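Local coordinates for uncharacterized protein conserved in bacteria (Streptococcus suis, PDB 4FZQ) that is the G5 domain of a streptococcal surface antigen that mediates host cell attachment, in which it probably takes part, at residues K41-V49 against A57-V65. The protein carries 1 engineered substitution. Sequence-based numbering, arbitrary orientation.
Sequences KKVSVYQDV and ATNLLSETV
Val45 O meets two consecutive backbone amides of the partner strand, and this doubled pairing is the signature of a classic beta bulge. Leu61 N reaches it at 2.7 Å, almost in line with the carbonyl (C=O...N angle 160°), whereas the bond from Ser62 N is weak, at 3.4 Å. The extra residue, Leu61, lays its CD2 against Gln47 CB (3.9 Å) and Val45 CG1. On the face that carries Ser44 and Tyr46, Leu60, its CG anti to the backbone N (chi1 173°), places CD1 over one face of the Tyr46 ring in a CH-pi contact, 4.0 Å from the centroid and toward the rim. That methyl also touches Ser44 CB.

Regular antiparallel pairing resumes either side of the bulge: Val43 and Thr64 exchange bonds in both directions, as do Gln47 and Asn59. On the face carrying Val43, Ser62 and Thr64, a water donates to Val43 O (2.9 Å) and hydrogen-bonds Ser62 OG and Thr64 OG1, tying the strands together.

Strand 4-13 flanks 41-49 as the third strand, where Arg8 and Lys6 form salt bridges to Asp48. Beyond 57-65 the sheet continues into a second subunit, and Thr64 OG1 hydrogen-bonds Thr64 OG1 of that subunit. Main-chain bonds thus hold this surface hairpin, while the inserted Leu61 shifts the register by one, letting Leu60 meet Tyr46 and Leu61 lie against Val45 and Gln47.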
loop_
_atom_site.group_PDB
_atom_site.type_symbol
_atom_site.label_atom_id
_atom_site.label_comp_id
_atom_site.label_asym_id
_atom_site.label_seq_id
_atom_site.Cartn_x
_atom_site.Cartn_y
_atom_site.Cartn_z
ATOM N N LYS A 41 -0.641 14.110 8.888
ATOM C CA LYS A 41 -2.071 13.922 9.023
ATOM C C LYS A 41 -2.913 14.595 7.938
ATOM O O LYS A 41 -2.623 15.710 7.508
ATOM C CB LYS A 41 -2.459 14.456 10.400
ATOM C CG LYS A 41 -3.723 13.911 10.995
ATOM C CD LYS A 41 -3.803 14.311 12.474
ATOM C CE LYS A 41 -2.660 13.684 13.284
ATOM N NZ LYS A 41 -2.731 14.014 14.737
ATOM N N LYS A 42 -3.951 13.902 7.494
ATOM C CA LYS A 42 -4.869 14.454 6.503
ATOM C C LYS A 42 -6.250 14.355 7.131
ATOM O O LYS A 42 -6.819 13.271 7.233
ATOM C CB LYS A 42 -4.823 13.654 5.216
ATOM C CG LYS A 42 -5.819 14.078 4.160
ATOM C CD LYS A 42 -5.658 13.178 2.948
ATOM C CE LYS A 42 -6.828 13.279 1.993
ATOM N NZ LYS A 42 -6.820 12.137 1.019
ATOM N N VAL A 43 -6.771 15.489 7.583
ATOM C CA VAL A 43 -8.083 15.524 8.218
ATOM C C VAL A 43 -9.163 16.094 7.309
ATOM O O VAL A 43 -9.049 17.216 6.820
ATOM C CB VAL A 43 -8.063 16.366 9.492
ATOM C CG1 VAL A 43 -9.438 16.426 10.077
ATOM C CG2 VAL A 43 -7.087 15.779 10.488
ATOM N N SER A 44 -10.206 15.307 7.083
ATOM C CA SER A 44 -11.312 15.744 6.257
ATOM C C SER A 44 -12.544 15.910 7.131
ATOM O O SER A 44 -12.829 15.070 7.993
ATOM C CB SER A 44 -11.606 14.722 5.161
ATOM O OG SER A 44 -10.488 14.509 4.336
ATOM N N VAL A 45 -13.259 17.010 6.924
ATOM C CA VAL A 45 -14.490 17.252 7.660
ATOM C C VAL A 45 -15.606 17.044 6.650
ATOM O O VAL A 45 -15.606 17.660 5.580
ATOM C CB VAL A 45 -14.573 18.684 8.203
ATOM C CG1 VAL A 45 -15.953 18.919 8.825
ATOM C CG2 VAL A 45 -13.492 18.913 9.240
ATOM N N TYR A 46 -16.541 16.161 6.983
ATOM C CA TYR A 46 -17.655 15.869 6.093
ATOM C C TYR A 46 -18.957 16.296 6.711
ATOM O O TYR A 46 -19.036 16.552 7.917
ATOM C CB TYR A 46 -17.766 14.368 5.817
ATOM C CG TYR A 46 -16.619 13.767 5.050
ATOM C CD1 TYR A 46 -15.504 13.253 5.711
ATOM C CD2 TYR A 46 -16.648 13.711 3.659
ATOM C CE1 TYR A 46 -14.441 12.692 4.995
ATOM C CE2 TYR A 46 -15.603 13.160 2.941
ATOM C CZ TYR A 46 -14.502 12.649 3.613
ATOM O OH TYR A 46 -13.467 12.091 2.903
ATOM N N GLN A 47 -19.986 16.372 5.872
ATOM C CA GLN A 47 -21.317 16.694 6.363
ATOM C C GLN A 47 -22.286 15.687 5.775
ATOM O O GLN A 47 -22.363 15.520 4.559
ATOM C CB GLN A 47 -21.759 18.089 5.978
ATOM C CG GLN A 47 -22.967 18.486 6.784
ATOM C CD GLN A 47 -23.491 19.849 6.442
ATOM O OE1 GLN A 47 -24.135 20.492 7.267
ATOM N NE2 GLN A 47 -23.236 20.299 5.219
ATOM N N ASP A 48 -23.016 15.004 6.647
ATOM C CA ASP A 48 -23.966 13.999 6.210
ATOM C C ASP A 48 -25.391 14.494 6.333
ATOM O O ASP A 48 -25.694 15.313 7.203
ATOM C CB ASP A 48 -23.820 12.740 7.062
ATOM C CG ASP A 48 -22.474 12.064 6.892
ATOM O OD1 ASP A 48 -22.029 11.398 7.849
ATOM O OD2 ASP A 48 -21.869 12.182 5.808
ATOM N N VAL A 49 -26.257 14.009 5.450
ATOM C CA VAL A 49 -27.666 14.361 5.522
ATOM C C VAL A 49 -28.336 13.092 6.022
ATOM O O VAL A 49 -28.116 12.012 5.474
ATOM C CB VAL A 49 -28.283 14.698 4.148
ATOM C CG1 VAL A 49 -29.713 15.193 4.341
ATOM C CG2 VAL A 49 -27.478 15.730 3.452
ATOM N N ALA A 57 -26.608 11.075 2.025
ATOM C CA ALA A 57 -25.598 11.720 1.204
ATOM C C ALA A 57 -24.601 12.465 2.072
ATOM O O ALA A 57 -24.857 12.757 3.244
ATOM C CB ALA A 57 -26.263 12.693 0.228
ATOM N N THR A 58 -23.455 12.785 1.493
ATOM C CA THR A 58 -22.455 13.499 2.257
ATOM C C THR A 58 -21.577 14.392 1.402
ATOM O O THR A 58 -21.233 14.056 0.269
ATOM C CB THR A 58 -21.565 12.520 3.094
ATOM O OG1 THR A 58 -20.199 12.663 2.710
ATOM C CG2 THR A 58 -21.999 11.079 2.904
ATOM N N ASN A 59 -21.246 15.553 1.955
ATOM C CA ASN A 59 -20.388 16.509 1.281
ATOM C C ASN A 59 -19.094 16.667 2.063
ATOM O O ASN A 59 -19.061 16.521 3.292
ATOM C CB ASN A 59 -21.047 17.889 1.179
ATOM C CG ASN A 59 -22.268 17.910 0.280
ATOM O OD1 ASN A 59 -22.348 17.187 -0.708
ATOM N ND2 ASN A 59 -23.219 18.771 0.611
ATOM N N LEU A 60 -18.026 16.966 1.333
ATOM C CA LEU A 60 -16.722 17.198 1.926
ATOM C C LEU A 60 -16.673 18.705 2.197
ATOM O O LEU A 60 -16.799 19.504 1.281
ATOM C CB LEU A 60 -15.622 16.807 0.938
ATOM C CG LEU A 60 -14.192 17.162 1.359
ATOM C CD1 LEU A 60 -13.796 16.332 2.580
ATOM C CD2 LEU A 60 -13.235 16.900 0.204
ATOM N N LEU A 61 -16.506 19.084 3.453
ATOM C CA LEU A 61 -16.462 20.483 3.823
ATOM C C LEU A 61 -15.062 21.086 3.752
ATOM O O LEU A 61 -14.897 22.226 3.312
ATOM C CB LEU A 61 -17.027 20.658 5.229
ATOM C CG LEU A 61 -18.453 21.199 5.379
ATOM C CD1 LEU A 61 -19.349 20.710 4.253
ATOM C CD2 LEU A 61 -18.980 20.785 6.746
ATOM N N SER A 62 -14.058 20.323 4.185
ATOM C CA SER A 62 -12.681 20.794 4.165
ATOM C C SER A 62 -11.689 19.657 4.282
ATOM O O SER A 62 -12.012 18.572 4.764
ATOM C CB SER A 62 -12.441 21.786 5.297
ATOM O OG SER A 62 -12.714 21.197 6.554
ATOM N N GLU A 63 -10.464 19.931 3.858
ATOM C CA GLU A 63 -9.406 18.943 3.874
ATOM C C GLU A 63 -8.116 19.651 4.299
ATOM O O GLU A 63 -7.616 20.542 3.602
ATOM C CB GLU A 63 -9.294 18.352 2.471
ATOM C CG GLU A 63 -8.537 17.065 2.339
ATOM C CD GLU A 63 -8.596 16.540 0.918
ATOM O OE1 GLU A 63 -9.687 16.105 0.487
ATOM O OE2 GLU A 63 -7.557 16.577 0.219
ATOM N N THR A 64 -7.598 19.252 5.456
ATOM C CA THR A 64 -6.393 19.829 6.031
ATOM C C THR A 64 -5.244 18.830 6.067
ATOM O O THR A 64 -5.383 17.739 6.600
ATOM C CB THR A 64 -6.666 20.286 7.463
ATOM O OG1 THR A 64 -7.723 21.251 7.463
ATOM C CG2 THR A 64 -5.412 20.886 8.088
ATOM N N VAL A 65 -4.105 19.208 5.505
ATOM C CA VAL A 65 -2.945 18.332 5.499
ATOM C C VAL A 65 -1.862 18.923 6.389
ATOM O O VAL A 65 -1.399 20.031 6.146
ATOM C CB VAL A 65 -2.392 18.153 4.074
ATOM C CG1 VAL A 65 -1.025 17.507 4.124
ATOM C CG2 VAL A 65 -3.336 17.280 3.262
HETATM O O HOH W 1 -10.137 19.872 7.011
HETATM O O HOH W 2 -10.227 14.220 1.919
#